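Local coordinates for cystathionine gamma-lyase (Saccharomyces cerevisiae, PDB 1N8P), which binds pyridoxal-5'-phosphate as a four-chain enzyme of the Cys/Met metabolism family of PLP-dependent proteins, at residues R51-N54 / P55-N59; N219-P222 / L223-L227; P290-D293 / V294-K297; A357-S361 / G362-D366. All coordinates share one frame; numbering follows the deposited sequence.

Interaction 1 of 4, residues R51-N54 / P55-N59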
loop_
_atom_site.group_PDB
_atom_site.type_symbol
_atom_site.label_atom_id
_atom_site.label_comp_id
_atom_site.label_asym_id
_atom_site.label_seq_id
_atom_site.Cartn_x
_atom_site.Cartn_y
_atom_site.Cartn_z
ATOM N N ARG A 51 10.218 -12.913 8.969
ATOM C CA ARG A 51 11.637 -12.808 8.636
ATOM C C ARG A 51 12.221 -14.109 8.109
ATOM O O ARG A 51 12.821 -14.144 7.024
ATOM C CB ARG A 51 12.429 -12.327 9.854
ATOM C CG ARG A 51 13.902 -12.168 9.580
ATOM C CD ARG A 51 14.493 -11.155 10.526
ATOM N NE ARG A 51 14.036 -11.393 11.891
ATOM C CZ ARG A 51 14.210 -12.538 12.557
ATOM N NH1 ARG A 51 14.835 -13.563 11.987
ATOM N NH2 ARG A 51 13.757 -12.662 13.799
ATOM N N SER A 52 12.044 -15.179 8.874
ATOM C CA SER A 52 12.550 -16.475 8.450
ATOM C C SER A 52 11.949 -16.851 7.103
ATOM O O SER A 52 12.536 -17.651 6.364
ATOM C CB SER A 52 12.211 -17.558 9.469
ATOM O OG SER A 52 12.722 -18.811 9.031
ATOM N N GLN A 53 10.783 -16.278 6.798
ATOM C CA GLN A 53 10.091 -16.520 5.526
ATOM C C GLN A 53 8.630 -16.102 5.562
ATOM O O GLN A 53 7.954 -16.302 6.573
ATOM C CB GLN A 53 10.156 -18.005 5.136
ATOM C CG GLN A 53 9.277 -18.415 3.940
ATOM C CD GLN A 53 9.806 -17.926 2.616
ATOM O OE1 GLN A 53 9.854 -16.726 2.359
ATOM N NE2 GLN A 53 10.212 -18.853 1.766
ATOM N N ASN A 54 8.160 -15.526 4.452
ATOM C CA ASN A 54 6.767 -15.102 4.283
ATOM C C ASN A 54 6.406 -15.342 2.819
ATOM O O ASN A 54 7.251 -15.217 1.941
ATOM C CB ASN A 54 6.590 -13.619 4.618
ATOM C CG ASN A 54 6.952 -12.700 3.454
ATOM O OD1 ASN A 54 8.068 -12.179 3.389
ATOM N ND2 ASN A 54 6.010 -12.501 2.526
ATOM N N PRO A 55 5.145 -15.662 2.531
ATOM C CA PRO A 55 4.683 -15.930 1.163
ATOM C C PRO A 55 5.124 -15.007 0.020
ATOM O O PRO A 55 5.578 -15.465 -1.049
ATOM C CB PRO A 55 3.162 -15.965 1.311
ATOM C CG PRO A 55 2.921 -15.064 2.477
ATOM C CD PRO A 55 4.005 -15.469 3.436
ATOM N N ASN A 56 4.970 -13.705 0.230
ATOM C CA ASN A 56 5.331 -12.738 -0.809
ATOM C C ASN A 56 6.799 -12.779 -1.248
ATOM O O ASN A 56 7.094 -12.671 -2.431
ATOM C CB ASN A 56 4.946 -11.329 -0.357
ATOM C CG ASN A 56 3.433 -11.131 -0.307
ATOM O OD1 ASN A 56 2.928 -10.487 0.598
ATOM N ND2 ASN A 56 2.712 -11.679 -1.289
ATOM N N ARG A 57 7.714 -12.941 -0.303
ATOM C CA ARG A 57 9.128 -13.011 -0.618
ATOM C C ARG A 57 9.353 -14.323 -1.341
ATOM O O ARG A 57 9.742 -14.343 -2.514
ATOM C CB ARG A 57 9.954 -12.993 0.660
ATOM C CG ARG A 57 11.389 -12.576 0.425
ATOM C CD ARG A 57 12.143 -12.437 1.727
ATOM N NE ARG A 57 12.445 -13.733 2.310
ATOM C CZ ARG A 57 12.270 -14.039 3.594
ATOM N NH1 ARG A 57 11.785 -13.137 4.444
ATOM N NH2 ARG A 57 12.585 -15.254 4.031
ATOM N N GLU A 58 9.097 -15.420 -0.628
ATOM C CA GLU A 58 9.258 -16.768 -1.165
ATOM C C GLU A 58 8.719 -16.884 -2.580
ATOM O O GLU A 58 9.410 -17.327 -3.488
ATOM C CB GLU A 58 8.539 -17.769 -0.273
ATOM C CG GLU A 58 8.746 -19.212 -0.663
ATOM C CD GLU A 58 7.748 -20.127 0.022
ATOM O OE1 GLU A 58 6.560 -20.121 -0.394
ATOM O OE2 GLU A 58 8.155 -20.836 0.974
ATOM N N ASN A 59 7.477 -16.482 -2.788
ATOM C CA ASN A 59 6.932 -16.590 -4.128
ATOM C C ASN A 59 7.726 -15.789 -5.123
ATOM O O ASN A 59 7.886 -16.217 -6.253
ATOM C CB ASN A 59 5.475 -16.148 -4.169
ATOM C CG ASN A 59 4.533 -17.183 -3.602
ATOM O OD1 ASN A 59 4.806 -18.398 -3.654
ATOM N ND2 ASN A 59 3.405 -16.719 -3.075
#

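Interaction 2 of 4, residues N219-P222 / L223-L227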
loop_
_atom_site.group_PDB
_atom_site.type_symbol
_atom_site.label_atom_id
_atom_site.label_comp_id
_atom_site.label_asym_id
_atom_site.label_seq_id
_atom_site.Cartn_x
_atom_site.Cartn_y
_atom_site.Cartn_z
ATOM N N ASN A 219 22.116 -22.595 -8.237
ATOM C CA ASN A 219 21.751 -23.996 -8.353
ATOM C C ASN A 219 22.467 -24.766 -7.265
ATOM O O ASN A 219 22.101 -25.886 -6.944
ATOM C CB ASN A 219 22.182 -24.489 -9.723
ATOM C CG ASN A 219 21.280 -23.994 -10.812
ATOM O OD1 ASN A 219 21.698 -23.784 -11.939
ATOM N ND2 ASN A 219 20.015 -23.825 -10.480
ATOM N N ASN A 220 23.480 -24.129 -6.691
ATOM C CA ASN A 220 24.316 -24.698 -5.644
ATOM C C ASN A 220 23.610 -24.710 -4.287
ATOM O O ASN A 220 23.605 -23.702 -3.574
ATOM C CB ASN A 220 25.593 -23.867 -5.572
ATOM C CG ASN A 220 26.600 -24.425 -4.621
ATOM O OD1 ASN A 220 27.743 -23.985 -4.588
ATOM N ND2 ASN A 220 26.189 -25.394 -3.834
ATOM N N LYS A 221 23.043 -25.855 -3.907
ATOM C CA LYS A 221 22.314 -25.952 -2.645
ATOM C C LYS A 221 23.067 -25.604 -1.373
ATOM O O LYS A 221 22.473 -25.091 -0.441
ATOM C CB LYS A 221 21.719 -27.338 -2.491
ATOM C CG LYS A 221 20.845 -27.510 -1.270
ATOM C CD LYS A 221 20.299 -28.932 -1.251
ATOM C CE LYS A 221 19.522 -29.256 0.004
ATOM N NZ LYS A 221 19.384 -30.730 0.143
ATOM N N PRO A 222 24.369 -25.906 -1.291
ATOM C CA PRO A 222 25.079 -25.560 -0.051
ATOM C C PRO A 222 25.335 -24.081 0.104
ATOM O O PRO A 222 25.271 -23.557 1.207
ATOM C CB PRO A 222 26.379 -26.338 -0.162
ATOM C CG PRO A 222 25.973 -27.545 -0.894
ATOM C CD PRO A 222 25.079 -26.987 -1.992
ATOM N N LEU A 223 25.645 -23.432 -1.015
ATOM C CA LEU A 223 25.929 -21.996 -1.089
ATOM C C LEU A 223 24.635 -21.234 -0.847
ATOM O O LEU A 223 24.621 -20.128 -0.290
ATOM C CB LEU A 223 26.489 -21.653 -2.478
ATOM C CG LEU A 223 26.927 -20.218 -2.764
ATOM C CD1 LEU A 223 27.776 -19.740 -1.601
ATOM C CD2 LEU A 223 27.703 -20.131 -4.083
ATOM N N TYR A 224 23.538 -21.849 -1.259
ATOM C CA TYR A 224 22.240 -21.242 -1.088
ATOM C C TYR A 224 21.804 -21.234 0.363
ATOM O O TYR A 224 21.213 -20.258 0.813
ATOM C CB TYR A 224 21.209 -21.979 -1.928
ATOM C CG TYR A 224 19.800 -21.782 -1.448
ATOM C CD1 TYR A 224 19.174 -20.549 -1.533
ATOM C CD2 TYR A 224 19.090 -22.840 -0.896
ATOM C CE1 TYR A 224 17.868 -20.375 -1.074
ATOM C CE2 TYR A 224 17.786 -22.675 -0.435
ATOM C CZ TYR A 224 17.185 -21.443 -0.525
ATOM O OH TYR A 224 15.902 -21.299 -0.048
ATOM N N GLU A 225 22.098 -22.313 1.094
ATOM C CA GLU A 225 21.722 -22.457 2.516
ATOM C C GLU A 225 22.553 -21.631 3.497
ATOM O O GLU A 225 22.076 -21.250 4.556
ATOM C CB GLU A 225 21.770 -23.931 2.906
ATOM C CG GLU A 225 20.657 -24.762 2.292
ATOM C CD GLU A 225 20.817 -26.229 2.600
ATOM O OE1 GLU A 225 21.322 -26.540 3.697
ATOM O OE2 GLU A 225 20.439 -27.068 1.755
ATOM N N ARG A 226 23.809 -21.393 3.160
ATOM C CA ARG A 226 24.671 -20.559 3.985
ATOM C C ARG A 226 24.098 -19.144 3.814
ATOM O O ARG A 226 23.689 -18.498 4.787
ATOM C CB ARG A 226 26.108 -20.595 3.457
ATOM C CG ARG A 226 26.926 -21.784 3.919
ATOM C CD ARG A 226 28.041 -22.127 2.937
ATOM N NE ARG A 226 28.824 -20.982 2.478
ATOM C CZ ARG A 226 29.580 -21.009 1.382
ATOM N NH1 ARG A 226 29.649 -22.122 0.649
ATOM N NH2 ARG A 226 30.255 -19.925 1.001
ATOM N N LEU A 227 24.053 -18.697 2.553
ATOM C CA LEU A 227 23.538 -17.382 2.176
ATOM C C LEU A 227 22.145 -17.078 2.761
ATOM O O LEU A 227 21.870 -15.947 3.161
ATOM C CB LEU A 227 23.516 -17.273 0.646
ATOM C CG LEU A 227 24.363 -16.202 -0.074
ATOM C CD1 LEU A 227 25.660 -15.908 0.652
ATOM C CD2 LEU A 227 24.657 -16.687 -1.482
#

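Interaction 3 of 4, residues P290-D293 / V294-K297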
loop_
_atom_site.group_PDB
_atom_site.type_symbol
_atom_site.label_atom_id
_atom_site.label_comp_id
_atom_site.label_asym_id
_atom_site.label_seq_id
_atom_site.Cartn_x
_atom_site.Cartn_y
_atom_site.Cartn_z
ATOM N N PRO A 290 32.813 -4.663 -29.894
ATOM C CA PRO A 290 34.041 -5.366 -29.566
ATOM C C PRO A 290 33.879 -6.796 -29.153
ATOM O O PRO A 290 34.716 -7.628 -29.454
ATOM C CB PRO A 290 34.632 -4.503 -28.475
ATOM C CG PRO A 290 34.350 -3.154 -29.010
ATOM C CD PRO A 290 32.887 -3.269 -29.431
ATOM N N ASN A 291 32.800 -7.124 -28.487
ATOM C CA ASN A 291 32.695 -8.504 -28.058
ATOM C C ASN A 291 31.447 -9.164 -28.636
ATOM O O ASN A 291 30.940 -10.147 -28.082
ATOM C CB ASN A 291 32.686 -8.539 -26.517
ATOM C CG ASN A 291 33.717 -7.563 -25.882
ATOM O OD1 ASN A 291 34.932 -7.830 -25.861
ATOM N ND2 ASN A 291 33.220 -6.427 -25.370
ATOM N N TYR A 292 30.991 -8.643 -29.773
ATOM C CA TYR A 292 29.779 -9.144 -30.390
ATOM C C TYR A 292 29.668 -10.658 -30.448
ATOM O O TYR A 292 28.557 -11.206 -30.499
ATOM C CB TYR A 292 29.596 -8.570 -31.795
ATOM C CG TYR A 292 28.179 -8.753 -32.283
ATOM C CD1 TYR A 292 27.153 -7.923 -31.827
ATOM C CD2 TYR A 292 27.839 -9.837 -33.083
ATOM C CE1 TYR A 292 25.827 -8.178 -32.138
ATOM C CE2 TYR A 292 26.519 -10.103 -33.402
ATOM C CZ TYR A 292 25.513 -9.279 -32.923
ATOM O OH TYR A 292 24.200 -9.600 -33.189
ATOM N N ASP A 293 30.815 -11.332 -30.436
ATOM C CA ASP A 293 30.862 -12.790 -30.495
ATOM C C ASP A 293 30.248 -13.366 -29.225
ATOM O O ASP A 293 29.530 -14.359 -29.274
ATOM C CB ASP A 293 32.315 -13.262 -30.677
ATOM C CG ASP A 293 33.195 -13.058 -29.416
ATOM O OD1 ASP A 293 33.367 -11.908 -28.930
ATOM O OD2 ASP A 293 33.735 -14.076 -28.920
ATOM N N VAL A 294 30.522 -12.712 -28.098
ATOM C CA VAL A 294 30.003 -13.124 -26.793
ATOM C C VAL A 294 28.507 -12.821 -26.686
ATOM O O VAL A 294 27.721 -13.608 -26.156
ATOM C CB VAL A 294 30.730 -12.388 -25.664
ATOM C CG1 VAL A 294 30.203 -12.846 -24.334
ATOM C CG2 VAL A 294 32.213 -12.626 -25.777
ATOM N N VAL A 295 28.138 -11.657 -27.200
ATOM C CA VAL A 295 26.770 -11.201 -27.218
ATOM C C VAL A 295 25.948 -12.325 -27.818
ATOM O O VAL A 295 25.029 -12.825 -27.192
ATOM C CB VAL A 295 26.686 -9.936 -28.073
ATOM C CG1 VAL A 295 25.240 -9.622 -28.443
ATOM C CG2 VAL A 295 27.323 -8.789 -27.315
ATOM N N LEU A 296 26.330 -12.741 -29.027
ATOM C CA LEU A 296 25.659 -13.815 -29.763
ATOM C C LEU A 296 25.590 -15.178 -29.062
ATOM O O LEU A 296 24.871 -16.063 -29.532
ATOM C CB LEU A 296 26.323 -14.005 -31.119
ATOM C CG LEU A 296 26.143 -12.928 -32.176
ATOM C CD1 LEU A 296 27.043 -13.207 -33.380
ATOM C CD2 LEU A 296 24.693 -12.897 -32.588
ATOM N N LYS A 297 26.342 -15.354 -27.973
ATOM C CA LYS A 297 26.336 -16.612 -27.229
ATOM C C LYS A 297 25.727 -16.492 -25.835
ATOM O O LYS A 297 25.331 -17.499 -25.237
ATOM C CB LYS A 297 27.756 -17.196 -27.117
ATOM C CG LYS A 297 28.850 -16.197 -26.783
ATOM C CD LYS A 297 30.130 -16.857 -26.238
ATOM C CE LYS A 297 30.746 -17.872 -27.179
ATOM N NZ LYS A 297 32.074 -18.374 -26.663
#

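Interaction 4 of 4, residues A357-S361 / G362-D366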
loop_
_atom_site.group_PDB
_atom_site.type_symbol
_atom_site.label_atom_id
_atom_site.label_comp_id
_atom_site.label_asym_id
_atom_site.label_seq_id
_atom_site.Cartn_x
_atom_site.Cartn_y
_atom_site.Cartn_z
ATOM N N ALA A 357 41.115 8.671 -13.755
ATOM C CA ALA A 357 40.503 7.399 -14.084
ATOM C C ALA A 357 39.394 7.587 -15.112
ATOM O O ALA A 357 39.279 6.794 -16.051
ATOM C CB ALA A 357 39.959 6.736 -12.822
ATOM N N ARG A 358 38.584 8.633 -14.951
ATOM C CA ARG A 358 37.490 8.869 -15.893
ATOM C C ARG A 358 37.988 9.174 -17.312
ATOM O O ARG A 358 37.512 10.114 -17.957
ATOM C CB ARG A 358 36.605 10.032 -15.443
ATOM C CG ARG A 358 36.162 10.013 -14.011
ATOM C CD ARG A 358 35.189 11.170 -13.740
ATOM N NE ARG A 358 35.737 12.513 -13.976
ATOM C CZ ARG A 358 35.948 13.067 -15.174
ATOM N NH1 ARG A 358 35.666 12.405 -16.293
ATOM N NH2 ARG A 358 36.430 14.305 -15.255
ATOM N N GLU A 359 38.948 8.388 -17.781
ATOM C CA GLU A 359 39.508 8.514 -19.124
ATOM C C GLU A 359 40.206 7.175 -19.326
ATOM O O GLU A 359 40.590 6.805 -20.437
ATOM C CB GLU A 359 40.546 9.646 -19.210
ATOM C CG GLU A 359 40.021 11.060 -19.031
ATOM C CD GLU A 359 39.038 11.463 -20.087
ATOM O OE1 GLU A 359 39.348 11.321 -21.284
ATOM O OE2 GLU A 359 37.949 11.937 -19.724
ATOM N N ALA A 360 40.358 6.458 -18.219
ATOM C CA ALA A 360 41.003 5.162 -18.209
ATOM C C ALA A 360 39.968 4.082 -18.424
ATOM O O ALA A 360 39.850 3.547 -19.510
ATOM C CB ALA A 360 41.712 4.944 -16.880
ATOM N N SER A 361 39.206 3.766 -17.386
ATOM C CA SER A 361 38.183 2.722 -17.479
ATOM C C SER A 361 37.285 2.940 -18.709
ATOM O O SER A 361 36.551 2.033 -19.131
ATOM C CB SER A 361 37.333 2.705 -16.195
ATOM O OG SER A 361 36.778 1.420 -15.937
ATOM N N GLY A 362 37.360 4.147 -19.274
ATOM C CA GLY A 362 36.563 4.489 -20.439
ATOM C C GLY A 362 35.475 5.519 -20.157
ATOM O O GLY A 362 34.871 6.064 -21.080
ATOM N N VAL A 363 35.222 5.802 -18.885
ATOM C CA VAL A 363 34.182 6.755 -18.517
ATOM C C VAL A 363 34.484 8.161 -19.016
ATOM O O VAL A 363 34.586 9.099 -18.235
ATOM C CB VAL A 363 33.975 6.767 -16.988
ATOM C CG1 VAL A 363 32.868 7.726 -16.602
ATOM C CG2 VAL A 363 33.655 5.358 -16.515
ATOM N N PHE A 364 34.610 8.298 -20.329
ATOM C CA PHE A 364 34.906 9.577 -20.947
ATOM C C PHE A 364 34.014 10.719 -20.458
ATOM O O PHE A 364 32.811 10.565 -20.242
ATOM C CB PHE A 364 34.806 9.450 -22.468
ATOM C CG PHE A 364 36.003 8.802 -23.113
ATOM C CD1 PHE A 364 35.870 8.101 -24.305
ATOM C CD2 PHE A 364 37.262 8.905 -22.540
ATOM C CE1 PHE A 364 36.971 7.513 -24.909
ATOM C CE2 PHE A 364 38.363 8.324 -23.139
ATOM C CZ PHE A 364 38.216 7.626 -24.327
ATOM N N ASP A 365 34.628 11.881 -20.305
ATOM C CA ASP A 365 33.950 13.079 -19.830
ATOM C C ASP A 365 32.902 13.588 -20.806
ATOM O O ASP A 365 31.995 14.313 -20.407
ATOM C CB ASP A 365 34.989 14.178 -19.597
ATOM C CG ASP A 365 34.461 15.327 -18.770
ATOM O OD1 ASP A 365 33.439 15.925 -19.161
ATOM O OD2 ASP A 365 35.091 15.630 -17.724
ATOM N N ASP A 366 33.033 13.244 -22.085
ATOM C CA ASP A 366 32.057 13.701 -23.077
ATOM C C ASP A 366 31.132 12.569 -23.505
ATOM O O ASP A 366 30.624 12.553 -24.615
ATOM C CB ASP A 366 32.760 14.346 -24.298
ATOM C CG ASP A 366 33.744 13.399 -25.016
ATOM O OD1 ASP A 366 34.497 12.683 -24.330
ATOM O OD2 ASP A 366 33.788 13.388 -26.268
#

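Interaction 1 of 4, residues R51-N54 / P55-N59
Asn54 O receives Glu58 N at 3.2 Å, the first i-to-i+4 bond of the helix, and also a weak bond from Arg57 N. Asn54 is the N-cap residue, and Pro55 opens the helix. The side chain of Arg57 folds back over the loop before it. Its CG lies anti to the backbone N (chi1 -160°) and the chain bends at chi3, which carries the guanidinium to the carbonyl of Arg51. Arg57 NH1 bonds to Arg51 O at 3.0 Å, with the donor well above the carbonyl plane. Arg57 NH2 adds a weak bond to Arg51 O. Gln53 OE1 lies over one face of the guanidinium. Gln53 OE1 also accepts a hydrogen bond from the next residue's backbone, Asn54 N, at 2.9 Å, in the carbonyl plane and on a lone pair. Glu58 OE1 is bonded to Tyr47 and Arg62. Arg51 points away from the helix, and its side chain comes within about 4 Å of a bound PLP. The loop leads into helix 55-67, where Arg57 touches Gln231 of helix 221-234 and Asn56 packs on Pro240 and Trp244 of helix 240-250.

Interaction 2 of 4, residues N219-P222 / L223-L227
Lys221 and Glu225 lie one helical turn apart, and their side chains run obliquely across each other. The Lys221 chain is fully extended, with CG trans to the backbone N (chi1 -175°). Its aliphatic part, rather than its ammonium, therefore runs past Glu225 OE2. Lys221 NZ stays 4.1 Å from Glu225 OE2, too far for a salt bridge, although the opposite charges probably still attract. The Glu225 chain reaches back toward the start of the helix, and Glu225 CG rests 3.3 Å from Lys221 O.

On another side of the turn, the Asn220 and Leu223 side chains meet at about a right angle. The amide lies against the start of the leucine chain, with Asn220 OD1 3.4 Å from Leu223 CB. The CB of Tyr224 sits 3.4 Å from Asn220 O, while its ring leads away from the turn and has Lys221 O near its edge.

Backbone bonds close the turn that brings these side chains together. Tyr224 N bonds to Asn220 O at 3.0 Å. Glu225 N bonds to Lys221 O, and Arg226 N to Pro222 O.

Further out, the Tyr224 ring stacks with Tyr72. Leu223 and Leu227 both touch Ile196 of strand 196-200, and Leu227 also reaches Leu74 and Leu216. Lys221, Pro222, Glu225 and Arg226 are exposed. This is the first turn of an amphipathic helix, with Asn220 as N-cap and proline at the second helical position. It is laid against the seven-stranded mixed sheet of the large domain of this fold-type I (aminotransferase-like) PLP enzyme.

Interaction 3 of 4, residues P290-D293 / V294-K297
Tyr292 meets both Val295 and Leu296 of the next turn, and its side chain slants across each of them. Val295 CG1 comes to the CD1/CE1 side of the ring, 4.0 Å from Tyr292 CE1. The leucine meets the ring obliquely too, on its CD2/CE2 side. Both side chains lie on the same side of the ring plane. The tyrosine and leucine are modelled too close, so the detail of their packing is doubtful. The tyrosine reaches these partners because its CG is trans to the backbone N (chi1 -164°). This swings the ring along the helix, although its CB starts out away from the following residues.

These residues form the start of helix 292-298, with Asn291 at the N-cap position. The Asn291 side chain makes no capping bond. Its carbonyl O accepts instead: Val294 N bonds to Asn291 O at 2.6 Å, and Val295 N adds a weak bond to that oxygen. Leu296 N bonds to Tyr292 O at 3.1 Å and is nearly straight, with an N-H...O angle of 172°.

Asp293 turns its carboxylate toward the neighbouring valine, and Asp293 OD1 lies 3.4 Å from Val294 CG2. Val294 and Val295 are buried against Val154, and Asn291 touches Lys153. Lys297 carries its ammonium to a salt bridge with Asp156, whereas Leu296 is exposed.

Interaction 4 of 4, residues A357-S361 / G362-D366
The Arg358 guanidinium has Val363 O at its edge, in its plane, while the Asp365 carboxylate approaches it obliquely. The two charged planes are 72° apart, so they do not pair side by side. A single salt bridge joins them, with Arg358 NH2 3.1 Å from Asp365 OD2, and its hydrogen bond is weak. The Arg358 chain bends at chi3 (-60°), which turns the guanidinium toward Asp365. The Glu359 and Phe364 side chains cross at about a right angle, yet carboxylate and ring planes are only 32° apart. Glu359 OE1 lies 3.4 Å from Phe364 CD2, at a slant to the ring. Glu359 OE2 accepts a weak bond from Asp365 N at 3.4 Å. Asp365 is thus met at both its backbone N and its carboxylate, each time by a weak hydrogen bond. The backbone fits an inverse gamma turn at Arg358 and at Val363, though the bonds closing them are modelled too short to rely on. Gly362 has a positive phi where the chain reverses between them. The segment lies between strands 341-343 and 367-371 and leads directly into the latter. Val363 is buried on Pro345 and His350, Ser361 OG bonds to Asp101, and Asp366 forms a salt bridge with Arg311 of strand 307-312.

In the fold
The four contacts follow one another along the chain without overlap. Interactions 1 and 2 lie on the same side of the chain's centre, with their own centres about 17 Å apart. Helix 221-234 opens in interaction 2 and later meets residues of interaction 1. Interaction 4 lies across the chain's centre from both, about 42 Å from interaction 1 between centres. Interactions 3 and 4, about 23 Å apart between centres, come in the part of the chain that builds the five-stranded sheet; helix 292-298 faces the 153-156 region. Interaction 2 packs on the seven-stranded sheet. Three helix starts and one loop are thus spread over the subunit. Among them, interaction 1 approaches PLP through Arg51, where Arg108 of the second subunit is also close.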